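Local coordinates for DNA repair protein XRCC1 (Mus musculus, PDB 3PC6), which serves as a scaffold that assembles DNA single-strand break repair complexes and binds poly-ADP-ribose; its second BRCT domain, the part crystallised, forms a homodimer, at the interface of chains A and B. Coordinates in Å, arbitrary orientation; residue numbers count along the deposited sequence, not the author numbering. Chains: chain A/B, DNA repair protein XRCC1.

The interface of chains A and B. Residues chain A 4-6, 32-35; chain B 4, 29-30, 33-34.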
loop_
_atom_site.group_PDB
_atom_site.type_symbol
_atom_site.label_atom_id
_atom_site.label_comp_id
_atom_site.label_asym_id
_atom_site.label_seq_id
_atom_site.Cartn_x
_atom_site.Cartn_y
_atom_site.Cartn_z
ATOM N N LEU A 4 11.616 7.190 3.978
ATOM C CA LEU A 4 10.241 7.605 3.725
ATOM C C LEU A 4 9.652 8.420 4.870
ATOM O O LEU A 4 9.701 8.005 6.034
ATOM C CB LEU A 4 9.343 6.391 3.466
ATOM C CG LEU A 4 9.535 5.563 2.192
ATOM C CD1 LEU A 4 8.686 4.319 2.284
ATOM C CD2 LEU A 4 9.169 6.360 0.950
ATOM N N PRO A 5 9.063 9.573 4.531
ATOM C CA PRO A 5 8.356 10.406 5.508
ATOM C C PRO A 5 7.210 9.603 6.103
ATOM O O PRO A 5 6.625 8.771 5.403
ATOM C CB PRO A 5 7.793 11.545 4.656
ATOM C CG PRO A 5 8.560 11.503 3.369
ATOM C CD PRO A 5 8.910 10.073 3.157
ATOM N N ASP A 6 6.891 9.831 7.371
ATOM C CA ASP A 6 5.787 9.107 7.989
ATOM C C ASP A 6 4.763 10.055 8.589
ATOM O O ASP A 6 4.237 9.819 9.675
ATOM C CB ASP A 6 6.297 8.099 9.024
ATOM C CG ASP A 6 7.332 8.688 9.960
ATOM O OD1 ASP A 6 7.047 9.727 10.595
ATOM O OD2 ASP A 6 8.429 8.096 10.072
ATOM N N THR A 32 -0.270 5.314 1.588
ATOM C CA THR A 32 0.489 4.162 2.063
ATOM C C THR A 32 1.964 4.518 2.335
ATOM O O THR A 32 2.511 4.187 3.390
ATOM C CB THR A 32 0.416 3.027 1.025
ATOM O OG1 THR A 32 -0.962 2.699 0.773
ATOM C CG2 THR A 32 1.161 1.784 1.519
ATOM N N ALA A 33 2.588 5.200 1.379
ATOM C CA ALA A 33 3.997 5.572 1.469
ATOM C C ALA A 33 4.311 6.401 2.703
ATOM O O ALA A 33 5.373 6.248 3.298
ATOM C CB ALA A 33 4.438 6.316 0.205
ATOM N N PHE A 34 3.392 7.283 3.093
ATOM C CA PHE A 34 3.654 8.170 4.220
ATOM C C PHE A 34 3.070 7.602 5.492
ATOM O O PHE A 34 2.880 8.309 6.486
ATOM C CB PHE A 34 3.158 9.583 3.923
ATOM C CG PHE A 34 3.661 10.122 2.611
ATOM C CD1 PHE A 34 4.986 9.943 2.241
ATOM C CD2 PHE A 34 2.816 10.796 1.748
ATOM C CE1 PHE A 34 5.462 10.426 1.029
ATOM C CE2 PHE A 34 3.284 11.285 0.536
ATOM C CZ PHE A 34 4.610 11.099 0.176
ATOM N N ASN A 35 2.789 6.303 5.432
ATOM C CA ASN A 35 2.441 5.505 6.595
ATOM C C ASN A 35 1.014 5.694 7.091
ATOM O O ASN A 35 0.724 5.452 8.265
ATOM C CB ASN A 35 3.443 5.719 7.734
ATOM C CG ASN A 35 3.571 4.501 8.618
ATOM O OD1 ASN A 35 3.153 3.407 8.238
ATOM N ND2 ASN A 35 4.145 4.678 9.802
ATOM N N LEU B 4 9.159 10.305 -4.723
ATOM C CA LEU B 4 9.182 8.868 -4.464
ATOM C C LEU B 4 9.900 8.137 -5.594
ATOM O O LEU B 4 9.573 8.327 -6.774
ATOM C CB LEU B 4 7.764 8.300 -4.313
ATOM C CG LEU B 4 6.947 8.644 -3.060
ATOM C CD1 LEU B 4 5.553 8.015 -3.134
ATOM C CD2 LEU B 4 7.673 8.210 -1.788
ATOM N N ARG B 29 4.007 -1.396 2.479
ATOM C CA ARG B 29 4.407 0.012 2.405
ATOM C C ARG B 29 5.537 0.273 1.409
ATOM O O ARG B 29 5.432 1.171 0.571
ATOM C CB ARG B 29 4.791 0.541 3.789
ATOM C CG ARG B 29 5.126 2.017 3.820
ATOM C CD ARG B 29 5.522 2.482 5.216
ATOM N NE ARG B 29 5.870 3.894 5.170
ATOM C CZ ARG B 29 6.488 4.571 6.132
ATOM N NH1 ARG B 29 6.843 3.973 7.260
ATOM N NH2 ARG B 29 6.746 5.863 5.957
ATOM N N TYR B 30 6.616 -0.505 1.499
ATOM C CA TYR B 30 7.765 -0.307 0.611
ATOM C C TYR B 30 7.454 -0.701 -0.825
ATOM O O TYR B 30 7.782 0.026 -1.764
ATOM C CB TYR B 30 8.981 -1.088 1.095
ATOM C CG TYR B 30 9.533 -0.631 2.422
ATOM C CD1 TYR B 30 9.247 0.630 2.920
ATOM C CD2 TYR B 30 10.353 -1.467 3.174
ATOM C CE1 TYR B 30 9.751 1.047 4.148
ATOM C CE2 TYR B 30 10.868 -1.064 4.392
ATOM C CZ TYR B 30 10.566 0.193 4.876
ATOM O OH TYR B 30 11.085 0.587 6.091
ATOM N N ALA B 33 5.216 2.055 -2.065
ATOM C CA ALA B 33 5.881 3.358 -2.147
ATOM C C ALA B 33 6.769 3.470 -3.382
ATOM O O ALA B 33 6.894 4.545 -3.958
ATOM C CB ALA B 33 6.680 3.644 -0.891
ATOM N N PHE B 34 7.375 2.359 -3.794
ATOM C CA PHE B 34 8.318 2.396 -4.916
ATOM C C PHE B 34 7.662 1.947 -6.214
ATOM O O PHE B 34 8.319 1.477 -7.145
ATOM C CB PHE B 34 9.572 1.597 -4.581
ATOM C CG PHE B 34 10.219 2.031 -3.298
ATOM C CD1 PHE B 34 10.384 3.376 -3.021
ATOM C CD2 PHE B 34 10.637 1.105 -2.360
ATOM C CE1 PHE B 34 10.967 3.790 -1.836
ATOM C CE2 PHE B 34 11.220 1.516 -1.176
ATOM C CZ PHE B 34 11.383 2.861 -0.914
HETATM O O HOH W 1 9.106 6.054 8.014
#
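B:Arg29, on helix 23-33 of the BRCT domain, reaches across the two-fold axis of the homodimer to A:Ala33, the last residue of the same helix in chain A. Its CG lies anti to the backbone N (chi1 -176°), and the chain then runs fully extended to NE, which brings the guanidinium to the last carbonyl of the A helix. Along the way CG lies 3.4 Å from A:Thr32 O and CD lies 3.9 Å from both A:Thr32 O and A:Asn35 OD1, which flank it on one side, while the methyl CG2 of A:Thr32 packs on CA of the arginine. At the tip, NE and NH2 grip A:Ala33 O side-on, each bond 3.0 Å long. Both donors approach from the same face of the carbonyl, the NE well above its plane and the NH2 less tilted, whereas the oxygen lies in the guanidinium plane. A cationic side chain suits a helix C-terminus, where the dipole would favour positive charge. A:Asn35 lays its amide parallel to the guanidinium, the planes 2° apart, with its CB 3.6 Å above the centre of one face; a short, flat side chain can stack here. NH2 also meets a water held by A:Leu4 O and, less certainly, by the poorly ordered A:Asp6. An alanine in place of B:Arg29 would probably leave A:Ala33 O without these two donors and the amide of A:Asn35 without its stacking partner.

Beside this polar grip the contact turns apolar. A:Leu4 and B:Leu4 cross at about a right angle, tip to tip through their CD2 methyls at 3.6 Å. The other branch of A:Leu4, CD1, sits 3.8 Å from CD1 on the ring of B:Tyr30 and equally near CB of B:Ala33; a forked side chain can serve both neighbours. A:Ala33 and B:Ala33 meet methyl to methyl, CB to CB 3.7 Å, their small size letting the two helices come close.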